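Local coordinates for protein N-acetylmuramoyl-L-alanine amidase amiD (Escherichia coli, PDB 3D2Y) that hydrolyses, with a bound zinc ion, the amide link between N-acetylmuramoyl residues and L-amino acids in cell-wall glycopeptides, at residues G191-P194 against H195-V198; E242-A245 against E246-A249. All blocks are in the same frame, centred on the assembly; numbering follows the deposited sequence.

How the contacts relate
Contact 1 (191-198) and contact 2 (242-249) are both local, each formed within one unbroken run of chain, yet they lie against each other, their centres about 7 Å apart. Contact 1 comes first, in the loop joining helix 182-189 to helix 200-210; contact 2 follows where the chain, having left helix 220-234, enters helix 245-258. The turn of contact 1 rests on that helix start: Pro194 O lies 2.8 Å from Glu246 N, a probable hydrogen bond, and the side chains of Arg192 and His195 reach Gln248 and Asp244. The helical C-terminal part of the chain is thus tied together here, away from the zinc site, by hydrogen bonds between a surface loop and a helix start.

Contact 1. Residues G191-P194 against H195-V198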
ATOM      1  N   GLY A 191     -21.954  14.397 -14.644  1.00 23.45           N
ATOM      2  CA  GLY A 191     -22.039  15.194 -15.853  1.00 28.07           C
ATOM      3  C   GLY A 191     -20.815  16.016 -16.181  1.00 28.54           C
ATOM      4  O   GLY A 191     -20.773  16.696 -17.207  1.00 29.00           O
ATOM      5  N   ARG A 192     -19.805  15.965 -15.325  1.00 27.28           N
ATOM      6  CA  ARG A 192     -18.617  16.767 -15.569  1.00 24.96           C
ATOM      7  C   ARG A 192     -17.670  16.029 -16.500  1.00 23.18           C
ATOM      8  O   ARG A 192     -17.682  14.789 -16.540  1.00 25.00           O
ATOM      9  CB  ARG A 192     -17.950  17.136 -14.243  1.00 23.41           C
ATOM     10  CG  ARG A 192     -18.685  18.220 -13.481  1.00 21.81           C
ATOM     11  CD  ARG A 192     -18.239  18.280 -12.043  1.00 20.10           C
ATOM     12  NE  ARG A 192     -18.372  16.972 -11.404  1.00 16.35           N
ATOM     13  CZ  ARG A 192     -17.902  16.670 -10.206  1.00 12.83           C
ATOM     14  NH1 ARG A 192     -17.274  17.580  -9.481  1.00 10.31           N
ATOM     15  NH2 ARG A 192     -18.081  15.452  -9.725  1.00 17.00           N
ATOM     16  N   ALA A 193     -16.888  16.782 -17.287  1.00 21.08           N
ATOM     17  CA  ALA A 193     -15.729  16.220 -17.976  1.00 16.45           C
ATOM     18  C   ALA A 193     -14.719  15.763 -16.894  1.00 15.84           C
ATOM     19  O   ALA A 193     -14.602  16.415 -15.841  1.00 14.73           O
ATOM     20  CB  ALA A 193     -15.083  17.242 -18.886  1.00 12.07           C
ATOM     21  N   PRO A 194     -13.983  14.656 -17.147  1.00 15.74           N
ATOM     22  CA  PRO A 194     -13.101  14.151 -16.087  1.00 14.16           C
ATOM     23  C   PRO A 194     -12.156  15.209 -15.474  1.00 11.77           C
ATOM     24  O   PRO A 194     -11.974  15.241 -14.243  1.00 10.32           O
ATOM     25  CB  PRO A 194     -12.301  13.039 -16.791  1.00 15.24           C
ATOM     26  CG  PRO A 194     -13.173  12.596 -17.917  1.00 17.44           C
ATOM     27  CD  PRO A 194     -13.904  13.832 -18.372  1.00 15.55           C
ATOM     28  N   HIS A 195     -11.565  16.046 -16.324  1.00 13.92           N
ATOM     29  CA  HIS A 195     -10.601  17.062 -15.884  1.00 13.18           C
ATOM     30  C   HIS A 195     -11.206  18.423 -15.483  1.00 12.90           C
ATOM     31  O   HIS A 195     -10.475  19.401 -15.341  1.00 11.64           O
ATOM     32  CB  HIS A 195      -9.509  17.266 -16.936  1.00 12.90           C
ATOM     33  CG  HIS A 195      -8.775  16.013 -17.307  1.00 12.36           C
ATOM     34  ND1 HIS A 195      -8.505  15.005 -16.404  1.00 12.53           N
ATOM     35  CD2 HIS A 195      -8.251  15.610 -18.487  1.00 15.19           C
ATOM     36  CE1 HIS A 195      -7.846  14.033 -17.015  1.00 12.78           C
ATOM     37  NE2 HIS A 195      -7.683  14.375 -18.279  1.00 15.48           N
ATOM     38  N   THR A 196     -12.525  18.486 -15.294  1.00 15.81           N
ATOM     39  CA  THR A 196     -13.166  19.691 -14.769  1.00 17.88           C
ATOM     40  C   THR A 196     -12.558  19.985 -13.387  1.00 18.30           C
ATOM     41  O   THR A 196     -12.579  19.106 -12.527  1.00 15.65           O
ATOM     42  CB  THR A 196     -14.704  19.503 -14.642  1.00 18.69           C
ATOM     43  OG1 THR A 196     -15.262  19.173 -15.923  1.00 22.48           O
ATOM     44  CG2 THR A 196     -15.386  20.767 -14.090  1.00 17.49           C
ATOM     45  N   PRO A 197     -12.004  21.205 -13.183  1.00 19.71           N
ATOM     46  CA  PRO A 197     -11.406  21.609 -11.896  1.00 19.52           C
ATOM     47  C   PRO A 197     -12.405  21.578 -10.748  1.00 18.41           C
ATOM     48  O   PRO A 197     -13.521  22.091 -10.880  1.00 19.85           O
ATOM     49  CB  PRO A 197     -10.957  23.052 -12.150  1.00 21.65           C
ATOM     50  CG  PRO A 197     -10.782  23.142 -13.622  1.00 23.25           C
ATOM     51  CD  PRO A 197     -11.896  22.289 -14.181  1.00 21.73           C
ATOM     52  N   VAL A 198     -12.000  20.967  -9.633  1.00 13.39           N
ATOM     53  CA  VAL A 198     -12.823  20.848  -8.444  1.00 11.92           C
ATOM     54  C   VAL A 198     -12.146  21.570  -7.275  1.00 12.18           C
ATOM     55  O   VAL A 198     -10.940  21.774  -7.277  1.00 12.06           O
ATOM     56  CB  VAL A 198     -13.082  19.336  -8.143  1.00 15.58           C
ATOM     57  CG1 VAL A 198     -13.144  19.029  -6.653  1.00 19.52           C
ATOM     58  CG2 VAL A 198     -14.325  18.860  -8.864  1.00 11.87           C
TER
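Thr196 sets its hydroxyl beside its own backbone N, with OG1 anti to the carbonyl carbon (chi1 -58°), and this turns OG1 back toward Ala193; in Arg192 a bend at chi3 (-54°) carries the guanidinium toward Val198. The backbone forms a type I beta turn from Ala193 to Thr196, with Pro194 and His195 at its corners. It is closed by Thr196 N, which donates to Ala193 O over 3.0 Å with a nearly straight N-H...O angle of 165°. The hydroxyl adds a second bond, Thr196 OG1 to Ala193 O at 2.8 Å. Both donors come from the same face of the carbonyl plane, the amide well above it and the hydroxyl closer to it, so one residue grips this oxygen twice. The same OG1 lies 3.5 Å from Ala193 CB. At the corner, Pro194 CB sits over one face of the His195 ring, offset toward its rim. Farther along, Arg192 and Val198 cross at about a right angle, and Arg192 NH1 approaches Val198 CG2 to 3.3 Å, a contact with a methyl group; the hydrogen-bond partner of Arg192 NH1 is Gln248 OE1. Ala193 O takes both Thr196 bonds, so the turn carries its own closure, with Arg192 held between Leu189 O and Gln248 of helix 245-258, and His195 by the N-cap Asp244.

Contact 2. Residues E242-A245 against E246-A249; sequences EADA and ETQA
The backbone passes from an extended Asp244 (phi/psi -133°/179°) into helical angles at Ala245, and the first turn closes with Gln248 N on Asp244 O at 3.1 Å and Ala249 N on Ala245 O at 2.9 Å. Asp244 and Thr247 carry the side-chain contact, meeting roughly perpendicular. With CG lodged between its backbone N and carbonyl carbon (chi1 61°), Asp244 turns its carboxylate back over the helix start. There OD1 takes two bonds from one residue: Thr247 N at 3.0 Å, nearly in line with the C-O bond, and Thr247 OG1 at 2.6 Å, on the syn side but tilted well out of the carboxylate plane. The two donors reach Asp244 OD1 from opposite faces of that plane, which should restrain its rotation. Asp244 OD2 is hydrogen-bonded to His195 ND1 and salt-bridged to Arg235, which is also salt-bridged to Glu246 OE2, 5.2 Å from Asp244 OD2, and probably offsets their like charges. Replacing Asp244 by an alanine would probably leave Thr247 N without its capping acceptor, its hydroxyl short of one partner, and Arg235 and His195 without their shared carboxylate. Asp244 is a classic aspartate N-cap, its side chain accepting the N3 amide of helix 245-258.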
ATOM      1  N   GLU A 242      -3.497  18.045  -9.109  1.00 14.96           N
ATOM      2  CA  GLU A 242      -4.616  19.008  -9.253  1.00 13.39           C
ATOM      3  C   GLU A 242      -5.989  18.348  -9.101  1.00 13.69           C
ATOM      4  O   GLU A 242      -6.294  17.307  -9.711  1.00 13.75           O
ATOM      5  CB  GLU A 242      -4.526  19.715 -10.612  1.00 19.58           C
ATOM      6  CG  GLU A 242      -3.241  20.522 -10.806  1.00 24.72           C
ATOM      7  CD  GLU A 242      -3.118  21.736  -9.878  1.00 28.26           C
ATOM      8  OE1 GLU A 242      -1.988  22.246  -9.734  1.00 32.72           O
ATOM      9  OE2 GLU A 242      -4.136  22.201  -9.308  1.00 29.13           O
ATOM     10  N   ALA A 243      -6.826  18.964  -8.295  1.00 10.38           N
ATOM     11  CA  ALA A 243      -8.127  18.417  -8.007  1.00 12.88           C
ATOM     12  C   ALA A 243      -9.035  18.549  -9.211  1.00 13.88           C
ATOM     13  O   ALA A 243      -9.272  19.669  -9.699  1.00 13.90           O
ATOM     14  CB  ALA A 243      -8.726  19.130  -6.815  1.00 11.21           C
ATOM     15  N   ASP A 244      -9.532  17.418  -9.708  1.00  8.67           N
ATOM     16  CA  ASP A 244     -10.519  17.460 -10.801  1.00 10.78           C
ATOM     17  C   ASP A 244     -11.696  16.540 -10.506  1.00 10.99           C
ATOM     18  O   ASP A 244     -11.728  15.872  -9.467  1.00 14.96           O
ATOM     19  CB  ASP A 244      -9.874  17.176 -12.188  1.00  7.46           C
ATOM     20  CG  ASP A 244      -9.220  15.790 -12.302  1.00 12.43           C
ATOM     21  OD1 ASP A 244      -9.437  14.893 -11.459  1.00  9.87           O
ATOM     22  OD2 ASP A 244      -8.468  15.586 -13.298  1.00 11.51           O
ATOM     23  N   ALA A 245     -12.657  16.510 -11.415  1.00 12.03           N
ATOM     24  CA  ALA A 245     -13.933  15.834 -11.191  1.00 13.20           C
ATOM     25  C   ALA A 245     -13.751  14.322 -11.163  1.00 12.58           C
ATOM     26  O   ALA A 245     -14.402  13.645 -10.366  1.00 11.68           O
ATOM     27  CB  ALA A 245     -14.948  16.229 -12.251  1.00 14.98           C
ATOM     28  N   GLU A 246     -12.870  13.806 -12.016  1.00  7.36           N
ATOM     29  CA  GLU A 246     -12.607  12.360 -12.060  1.00  9.61           C
ATOM     30  C   GLU A 246     -11.969  11.854 -10.755  1.00 11.41           C
ATOM     31  O   GLU A 246     -12.414  10.830 -10.163  1.00  9.35           O
ATOM     32  CB  GLU A 246     -11.717  11.997 -13.254  1.00 13.62           C
ATOM     33  CG  GLU A 246     -11.386  10.501 -13.316  1.00 11.69           C
ATOM     34  CD  GLU A 246     -10.593  10.117 -14.553  1.00 12.39           C
ATOM     35  OE1 GLU A 246     -10.670   8.943 -14.954  1.00 14.30           O
ATOM     36  OE2 GLU A 246      -9.915  10.985 -15.124  1.00 11.26           O
ATOM     37  N   THR A 247     -10.935  12.578 -10.302  1.00 10.57           N
ATOM     38  CA  THR A 247     -10.276  12.302  -9.032  1.00  6.69           C
ATOM     39  C   THR A 247     -11.269  12.298  -7.837  1.00  9.35           C
ATOM     40  O   THR A 247     -11.285  11.343  -7.038  1.00 11.46           O
ATOM     41  CB  THR A 247      -9.105  13.289  -8.743  1.00  8.64           C
ATOM     42  OG1 THR A 247      -8.175  13.254  -9.822  1.00  8.23           O
ATOM     43  CG2 THR A 247      -8.359  12.884  -7.512  1.00  4.96           C
ATOM     44  N   GLN A 248     -12.080  13.353  -7.733  1.00 12.17           N
ATOM     45  CA  GLN A 248     -13.119  13.430  -6.742  1.00  9.84           C
ATOM     46  C   GLN A 248     -14.114  12.252  -6.830  1.00 11.14           C
ATOM     47  O   GLN A 248     -14.463  11.666  -5.805  1.00 13.28           O
ATOM     48  CB  GLN A 248     -13.873  14.760  -6.860  1.00 13.30           C
ATOM     49  CG  GLN A 248     -15.016  14.863  -5.883  1.00 13.23           C
ATOM     50  CD  GLN A 248     -15.849  16.123  -6.019  1.00 19.06           C
ATOM     51  OE1 GLN A 248     -16.211  16.541  -7.122  1.00 18.65           O
ATOM     52  NE2 GLN A 248     -16.191  16.716  -4.872  1.00 22.61           N
ATOM     53  N   ALA A 249     -14.583  11.919  -8.035  1.00  8.11           N
ATOM     54  CA  ALA A 249     -15.574  10.843  -8.224  1.00 11.89           C
ATOM     55  C   ALA A 249     -15.028   9.488  -7.781  1.00 11.08           C
ATOM     56  O   ALA A 249     -15.747   8.673  -7.191  1.00  9.66           O
ATOM     57  CB  ALA A 249     -16.030  10.771  -9.662  1.00 10.51           C
TER